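Local coordinates for type C neurotoxin (Clostridium botulinum, PDB 3PME), which is a mosaic botulinum neurotoxin whose receptor-binding domain, the part in this structure, probably attaches the toxin to gangliosides or phospholipid of nerve-cell membranes, at residues Asn271-Ala279 with Asp292-Glu303. Numbering follows the deposited sequence.
Sequences NPITIKSAA and DIMFHMLYDSRE. With SO4 (sulfate ion), chain C.
K276 lies across the imidazole of H296 where strands 273-277 and 292-299 pair antiparallel in the beta-trefoil half of the receptor-binding domain. Its CG sits 3.8 Å from the ring centroid and only 3° off the normal, a CH-pi contact over one face. A bend at chi2 (-71°) then carries the chain on past the ring, so that CE passes ND1 and NZ forms a salt bridge with D234. H296 ND1 donates to E303 OE2 at 2.8 Å, in the ring plane, which fixes the ring's rotation, and a water joins that oxygen to K276 NZ. Backbone bonds between T274 and H296 and between K276 and M294 hold the strands together.

On the opposite face of the sheet from K276 and H296, I275 CG2 packs 3.6 Å from I293 CB, while I275 CG1 runs beside F295; I273 CD1 reaches the edge of the same ring. M297 bends at chi3 (-75°), bringing CE to 3.9 Å from I273 CG2. Waters link P272 O to the backbone of L298. Next to N271 and Y299 a sulfate, probably from the crystallisation liquor and also held by Y248 and K270, takes hydrogen bonds from Y299 OH and, at 2.7 Å to its O2, from N271 ND2, which also bonds to I249 O.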
# COMPACT_ATOMS: atom_id res chain seq x y z
N ASN A 271 4.44 -8.98 -19.92
CA ASN A 271 5.62 -8.13 -20.04
C ASN A 271 5.94 -7.29 -18.80
O ASN A 271 6.07 -6.07 -18.89
CB ASN A 271 5.50 -7.20 -21.26
CG ASN A 271 5.23 -7.96 -22.55
OD1 ASN A 271 5.63 -9.12 -22.70
ND2 ASN A 271 4.59 -7.29 -23.50
N PRO A 272 6.11 -7.93 -17.65
CA PRO A 272 6.55 -7.16 -16.49
C PRO A 272 7.91 -6.54 -16.74
O PRO A 272 8.72 -7.08 -17.51
CB PRO A 272 6.62 -8.20 -15.37
CG PRO A 272 6.86 -9.50 -16.10
CD PRO A 272 6.06 -9.38 -17.37
N ILE A 273 8.13 -5.38 -16.14
CA ILE A 273 9.44 -4.75 -16.15
C ILE A 273 10.20 -5.00 -14.84
O ILE A 273 9.62 -5.47 -13.85
CB ILE A 273 9.33 -3.24 -16.46
CG1 ILE A 273 8.39 -2.51 -15.47
CG2 ILE A 273 8.83 -3.04 -17.89
CD1 ILE A 273 9.02 -2.28 -14.10
N THR A 274 11.50 -4.72 -14.84
CA THR A 274 12.24 -4.61 -13.60
C THR A 274 12.90 -3.23 -13.58
O THR A 274 13.09 -2.61 -14.62
CB THR A 274 13.29 -5.68 -13.43
OG1 THR A 274 14.22 -5.60 -14.52
CG2 THR A 274 12.65 -7.06 -13.42
N ILE A 275 13.19 -2.74 -12.38
CA ILE A 275 13.79 -1.42 -12.23
C ILE A 275 15.22 -1.59 -11.77
O ILE A 275 15.51 -2.37 -10.86
CB ILE A 275 12.99 -0.55 -11.23
CG1 ILE A 275 11.52 -0.50 -11.62
CG2 ILE A 275 13.58 0.87 -11.17
CD1 ILE A 275 10.62 0.17 -10.57
N LYS A 276 16.13 -0.87 -12.43
CA LYS A 276 17.55 -0.95 -12.12
C LYS A 276 18.05 0.38 -11.60
O LYS A 276 17.57 1.44 -11.99
CB LYS A 276 18.34 -1.35 -13.38
CG LYS A 276 17.90 -2.65 -14.02
CD LYS A 276 18.29 -3.82 -13.16
CE LYS A 276 18.04 -5.14 -13.84
NZ LYS A 276 18.46 -6.25 -12.94
N SER A 277 19.02 0.34 -10.70
CA SER A 277 19.58 1.56 -10.13
C SER A 277 20.65 2.15 -11.03
O SER A 277 21.57 1.45 -11.44
CB SER A 277 20.18 1.28 -8.76
OG SER A 277 20.76 2.46 -8.23
N ALA A 278 20.53 3.44 -11.33
CA ALA A 278 21.55 4.13 -12.12
C ALA A 278 22.71 4.58 -11.24
O ALA A 278 23.69 5.14 -11.73
CB ALA A 278 20.95 5.32 -12.84
N ALA A 279 22.59 4.31 -9.94
CA ALA A 279 23.57 4.76 -8.96
C ALA A 279 24.20 3.59 -8.22
O ALA A 279 24.79 3.76 -7.15
CB ALA A 279 22.92 5.74 -7.98
N ASP A 292 17.59 7.76 -9.24
CA ASP A 292 17.78 7.65 -10.69
C ASP A 292 17.74 6.17 -11.06
O ASP A 292 18.48 5.36 -10.50
CB ASP A 292 19.14 8.21 -11.12
CG ASP A 292 19.11 9.72 -11.39
OD1 ASP A 292 18.08 10.37 -11.12
OD2 ASP A 292 20.12 10.24 -11.91
N ILE A 293 16.89 5.83 -12.02
CA ILE A 293 16.57 4.44 -12.31
C ILE A 293 16.54 4.19 -13.82
O ILE A 293 16.47 5.12 -14.62
CB ILE A 293 15.21 4.06 -11.72
CG1 ILE A 293 14.10 4.85 -12.40
CG2 ILE A 293 15.21 4.33 -10.24
CD1 ILE A 293 12.68 4.43 -11.98
N MET A 294 16.61 2.91 -14.19
CA MET A 294 16.38 2.48 -15.56
C MET A 294 15.33 1.38 -15.52
O MET A 294 15.17 0.71 -14.50
CB MET A 294 17.68 1.97 -16.17
CG MET A 294 18.72 3.06 -16.27
SD MET A 294 20.37 2.44 -16.60
CE MET A 294 20.73 1.55 -15.08
N PHE A 295 14.60 1.20 -16.62
CA PHE A 295 13.61 0.14 -16.71
C PHE A 295 14.09 -0.92 -17.67
O PHE A 295 14.47 -0.59 -18.80
CB PHE A 295 12.27 0.69 -17.22
CG PHE A 295 11.66 1.73 -16.34
CD1 PHE A 295 10.90 1.37 -15.23
CD2 PHE A 295 11.83 3.08 -16.61
CE1 PHE A 295 10.34 2.33 -14.41
CE2 PHE A 295 11.27 4.06 -15.79
CZ PHE A 295 10.51 3.68 -14.69
N HIS A 296 14.09 -2.18 -17.25
CA HIS A 296 14.41 -3.28 -18.16
C HIS A 296 13.16 -4.10 -18.46
O HIS A 296 12.24 -4.15 -17.65
CB HIS A 296 15.51 -4.18 -17.60
CG HIS A 296 16.88 -3.59 -17.69
ND1 HIS A 296 18.02 -4.35 -17.63
CD2 HIS A 296 17.28 -2.31 -17.87
CE1 HIS A 296 19.08 -3.57 -17.74
NE2 HIS A 296 18.66 -2.32 -17.90
N MET A 297 13.13 -4.72 -19.62
CA MET A 297 12.06 -5.64 -19.97
C MET A 297 12.66 -6.83 -20.69
O MET A 297 13.41 -6.66 -21.66
CB MET A 297 11.00 -4.98 -20.86
CG MET A 297 9.83 -5.92 -21.19
SD MET A 297 8.67 -5.28 -22.42
CE MET A 297 7.77 -4.06 -21.45
N LEU A 298 12.37 -8.03 -20.21
CA LEU A 298 12.72 -9.26 -20.91
C LEU A 298 11.56 -9.53 -21.85
O LEU A 298 10.40 -9.67 -21.42
CB LEU A 298 12.89 -10.41 -19.92
CG LEU A 298 13.32 -11.76 -20.49
CD1 LEU A 298 14.63 -11.67 -21.28
CD2 LEU A 298 13.45 -12.75 -19.34
N TYR A 299 11.86 -9.53 -23.15
CA TYR A 299 10.84 -9.68 -24.17
C TYR A 299 11.34 -10.62 -25.27
O TYR A 299 12.40 -10.38 -25.84
CB TYR A 299 10.49 -8.31 -24.77
CG TYR A 299 9.43 -8.39 -25.83
CD1 TYR A 299 8.08 -8.38 -25.48
CD2 TYR A 299 9.76 -8.47 -27.18
CE1 TYR A 299 7.09 -8.46 -26.44
CE2 TYR A 299 8.79 -8.55 -28.14
CZ TYR A 299 7.46 -8.55 -27.77
OH TYR A 299 6.49 -8.63 -28.74
N ASP A 300 10.58 -11.68 -25.54
CA ASP A 300 10.95 -12.70 -26.52
C ASP A 300 12.40 -13.15 -26.33
O ASP A 300 13.20 -13.20 -27.27
CB ASP A 300 10.73 -12.18 -27.95
CG ASP A 300 10.66 -13.30 -28.96
OD1 ASP A 300 10.49 -14.47 -28.55
OD2 ASP A 300 10.79 -13.02 -30.17
N SER A 301 12.73 -13.45 -25.08
CA SER A 301 14.05 -13.97 -24.72
C SER A 301 15.22 -13.02 -24.97
O SER A 301 16.36 -13.47 -25.14
CB SER A 301 14.31 -15.30 -25.43
OG SER A 301 13.42 -16.29 -24.96
N ARG A 302 14.96 -11.72 -24.98
CA ARG A 302 16.05 -10.75 -24.98
C ARG A 302 15.75 -9.66 -23.97
O ARG A 302 14.60 -9.23 -23.85
CB ARG A 302 16.27 -10.15 -26.37
CG ARG A 302 17.31 -9.04 -26.38
CD ARG A 302 17.81 -8.72 -27.78
NE ARG A 302 18.62 -9.82 -28.31
CZ ARG A 302 19.89 -10.04 -28.00
NH1 ARG A 302 20.54 -9.24 -27.15
NH2 ARG A 302 20.52 -11.07 -28.54
N GLU A 303 16.78 -9.22 -23.27
CA GLU A 303 16.66 -8.14 -22.28
C GLU A 303 16.86 -6.78 -22.95
O GLU A 303 17.83 -6.56 -23.67
CB GLU A 303 17.69 -8.33 -21.17
CG GLU A 303 17.53 -7.34 -20.01
CD GLU A 303 18.44 -7.65 -18.84
OE1 GLU A 303 19.46 -8.36 -19.01
OE2 GLU A 303 18.13 -7.18 -17.72
S SO4 C . 2.97 -8.65 -27.05
O1 SO4 C . 1.61 -8.11 -27.06
O2 SO4 C . 3.65 -8.34 -25.81
O3 SO4 C . 2.89 -10.10 -27.19
O4 SO4 C . 3.74 -8.09 -28.16
O HOH W 1 7.79 -10.62 -22.02
O HOH W 2 11.24 -8.11 -17.48
O HOH W 3 8.72 -9.16 -19.37
O HOH W 4 19.38 -8.01 -15.45
O HOH W 5 19.28 4.64 -7.92